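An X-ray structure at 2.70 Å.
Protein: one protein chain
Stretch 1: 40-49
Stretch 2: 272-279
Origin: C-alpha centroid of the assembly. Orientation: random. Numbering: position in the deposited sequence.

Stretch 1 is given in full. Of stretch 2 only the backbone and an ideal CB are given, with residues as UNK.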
# COMPACT_ATOMS: atom_id res chain seq x y z
N GLN A 40 14.55 23.42 -10.21
CA GLN A 40 15.46 24.21 -11.01
C GLN A 40 16.81 23.50 -11.20
O GLN A 40 17.45 23.66 -12.23
CB GLN A 40 15.63 25.60 -10.41
CG GLN A 40 15.90 26.65 -11.46
CD GLN A 40 14.64 27.14 -12.18
OE1 GLN A 40 13.61 27.42 -11.54
NE2 GLN A 40 14.73 27.27 -13.53
N LYS A 41 17.23 22.70 -10.22
CA LYS A 41 18.47 21.94 -10.36
C LYS A 41 18.32 20.98 -11.52
O LYS A 41 19.19 20.91 -12.38
CB LYS A 41 18.81 21.16 -9.11
CG LYS A 41 19.08 22.00 -7.88
CD LYS A 41 20.54 22.36 -7.74
CE LYS A 41 20.77 23.25 -6.53
NZ LYS A 41 20.59 24.70 -6.87
N VAL A 42 17.20 20.28 -11.56
CA VAL A 42 16.93 19.31 -12.64
C VAL A 42 16.89 19.94 -14.04
O VAL A 42 17.50 19.42 -14.97
CB VAL A 42 15.65 18.51 -12.37
CG1 VAL A 42 15.14 17.79 -13.61
CG2 VAL A 42 15.89 17.52 -11.24
N THR A 43 16.17 21.04 -14.20
CA THR A 43 16.20 21.80 -15.45
C THR A 43 17.63 22.14 -15.91
O THR A 43 17.98 21.88 -17.05
CB THR A 43 15.42 23.12 -15.31
OG1 THR A 43 14.07 22.83 -14.94
CG2 THR A 43 15.40 23.89 -16.61
N SER A 44 18.45 22.71 -15.02
CA SER A 44 19.87 22.96 -15.31
C SER A 44 20.60 21.72 -15.84
O SER A 44 21.34 21.80 -16.83
CB SER A 44 20.61 23.47 -14.07
OG SER A 44 20.16 24.76 -13.66
N ALA A 45 20.42 20.58 -15.20
CA ALA A 45 21.10 19.37 -15.64
C ALA A 45 20.63 18.95 -17.02
O ALA A 45 21.40 18.39 -17.79
CB ALA A 45 20.93 18.24 -14.64
N ILE A 46 19.37 19.23 -17.34
CA ILE A 46 18.89 18.94 -18.69
C ILE A 46 19.62 19.78 -19.73
O ILE A 46 20.00 19.29 -20.79
CB ILE A 46 17.39 19.15 -18.83
CG1 ILE A 46 16.66 17.95 -18.20
CG2 ILE A 46 17.01 19.26 -20.28
CD1 ILE A 46 15.23 18.24 -17.82
N ASN A 47 19.85 21.05 -19.39
CA ASN A 47 20.50 21.97 -20.28
C ASN A 47 21.94 21.60 -20.46
O ASN A 47 22.42 21.54 -21.59
CB ASN A 47 20.34 23.40 -19.79
CG ASN A 47 18.90 23.85 -19.83
OD1 ASN A 47 18.38 24.51 -18.92
ND2 ASN A 47 18.22 23.45 -20.89
N ALA A 48 22.62 21.32 -19.37
CA ALA A 48 24.01 20.88 -19.46
C ALA A 48 24.11 19.67 -20.34
O ALA A 48 25.05 19.56 -21.11
CB ALA A 48 24.56 20.57 -18.09
N ILE A 49 23.15 18.77 -20.25
CA ILE A 49 23.23 17.48 -20.95
C ILE A 49 23.07 17.62 -22.45
O ILE A 49 23.69 16.88 -23.19
CB ILE A 49 22.19 16.49 -20.42
CG1 ILE A 49 22.76 15.76 -19.21
CG2 ILE A 49 21.83 15.45 -21.47
CD1 ILE A 49 21.76 14.87 -18.49
N UNK A 272 27.61 12.58 -14.31
CA UNK A 272 28.26 13.84 -14.70
C UNK A 272 27.54 15.10 -14.15
O UNK A 272 28.20 16.02 -13.70
CB UNK A 272 28.33 13.92 -16.23
N UNK A 273 26.21 15.13 -14.19
CA UNK A 273 25.41 16.27 -13.71
C UNK A 273 24.93 16.16 -12.26
O UNK A 273 24.26 17.07 -11.78
CB UNK A 273 24.19 16.44 -14.62
N UNK A 274 25.25 15.07 -11.58
CA UNK A 274 24.91 14.91 -10.17
C UNK A 274 23.46 14.54 -9.92
O UNK A 274 22.96 14.69 -8.83
CB UNK A 274 25.23 16.20 -9.42
N UNK A 275 22.79 14.03 -10.94
CA UNK A 275 21.36 13.74 -10.90
C UNK A 275 21.09 12.29 -10.56
O UNK A 275 19.97 11.92 -10.20
CB UNK A 275 20.71 14.09 -12.24
N UNK A 276 22.12 11.45 -10.67
CA UNK A 276 22.02 10.09 -10.16
C UNK A 276 21.47 10.12 -8.74
O UNK A 276 20.54 9.41 -8.41
CB UNK A 276 23.38 9.39 -10.20
N UNK A 277 22.05 10.97 -7.91
CA UNK A 277 21.76 11.03 -6.50
C UNK A 277 20.35 11.60 -6.28
O UNK A 277 19.56 11.04 -5.50
CB UNK A 277 22.81 11.87 -5.78
N UNK A 278 20.03 12.70 -6.98
CA UNK A 278 18.71 13.33 -6.89
C UNK A 278 17.61 12.32 -7.22
O UNK A 278 16.62 12.23 -6.55
CB UNK A 278 18.62 14.53 -7.83
N UNK A 279 17.83 11.57 -8.29
CA UNK A 279 16.86 10.65 -8.82
C UNK A 279 16.69 9.45 -7.90
O UNK A 279 15.57 8.95 -7.73
CB UNK A 279 17.27 10.20 -10.22

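Stretch 1 is one continuous helix. The face it turns to stretch 2 is apolar, formed by Val42, Ala45, Ala48 and Ile49. No hydrogen bond crosses between the stretches, so packing has to carry the contact.

Position 272 points its CA-to-CB bond toward stretch 1, but no atom there lies within 5.5 Å of the ideal CB. Many side chains would fit, long polar ones included. The deposited residue is Lys272. Its chain is extended, with chi1 to chi3 all t, and NZ is hydrogen-bonded elsewhere in the structure.

Position 273 comes close. Its ideal CB is 3.7 Å from CB of Ala45, and CD1 of Ile49 and CB of Ala48 lie farther out. The CA of 273 is 5.6 Å from the CA of Ala45, a short spacing helped by the small alanine. A small or beta-branched residue would suit, such as alanine, serine, threonine or valine. It is Thr273, chi1 p. Its CG2 lies 4.1 Å from Ala48 CB and 4.0 Å from Ile49 CG1. CG2 packs on the apolar surface. OG1 lies along it too, 4.0 Å from Ala45 CB, and is hydrogen-bonded to a residue just outside the stretch.

Position 274 has phi 78° and psi 20°. It leaves the helix in a Schellman motif. Positive phi favours glycine, though asparagine is also possible. The residue is Gly274, which makes no contact with stretch 1.

Position 275 points toward stretch 1. Its ideal CB is 4.8 Å from Ala45 CB, and its CA is 7.3 Å from the CA of Val42. The room between calls for a longer apolar side chain; leucine, isoleucine or methionine could fill it. It is Met275, present as selenomethionine. CG packs 3.5 Å from Ala45 CB, and SE reaches Val42 CG2 at 3.6 Å. CE ends 4.3 Å from Lys41 CB, so the side chain touches three residues, Lys41, Val42 and Ala45, spread over about one turn of the facing helix.

Positions 276 and 277 are out of reach. Stretch 1 sets no demand on either, and helix-compatible residues of many kinds would serve. They are Asp276 and Val277.

Position 278 points toward stretch 1 again, about one turn after 275. Its ideal CB is 5.3 Å from Val42 CG2, which leaves space for a modest apolar group such as valine, isoleucine or leucine. It is Val278, chi1 t, and CG1 lies 4.3 Å from Val42 CG2. The contact is light.

Position 279 points sideways, with nothing of stretch 1 near its ideal CB. A long polar residue is one of many choices. It is Lys279, whose end leads away; its N bonds to O of Met275 at 2.9 Å.

Stretch 2 272-279: KTGMDVVK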
# COMPACT_ATOMS: atom_id res chain seq x y z
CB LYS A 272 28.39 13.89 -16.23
CG LYS A 272 28.97 15.18 -16.78
CD LYS A 272 28.99 15.19 -18.31
CE LYS A 272 30.03 16.18 -18.84
NZ LYS A 272 30.96 15.61 -19.86
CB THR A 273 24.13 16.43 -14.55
OG1 THR A 273 23.51 15.15 -14.78
CG2 THR A 273 24.44 17.07 -15.88
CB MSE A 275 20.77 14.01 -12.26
CG MSE A 275 20.65 15.49 -12.55
SE MSE A 275 19.34 16.37 -11.36
CE MSE A 275 20.62 17.44 -10.31
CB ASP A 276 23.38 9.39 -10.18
CG ASP A 276 24.50 10.22 -9.55
OD1 ASP A 276 24.38 11.47 -9.50
OD2 ASP A 276 25.52 9.62 -9.11
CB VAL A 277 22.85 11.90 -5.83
CG1 VAL A 277 22.49 12.25 -4.41
CG2 VAL A 277 24.16 11.17 -5.85
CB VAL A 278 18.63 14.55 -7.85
CG1 VAL A 278 17.21 15.09 -7.97
CG2 VAL A 278 19.58 15.67 -7.39
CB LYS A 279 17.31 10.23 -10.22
CG LYS A 279 16.48 9.16 -10.91
CD LYS A 279 17.01 8.83 -12.31
CE LYS A 279 17.09 7.32 -12.51
NZ LYS A 279 17.05 6.94 -13.96
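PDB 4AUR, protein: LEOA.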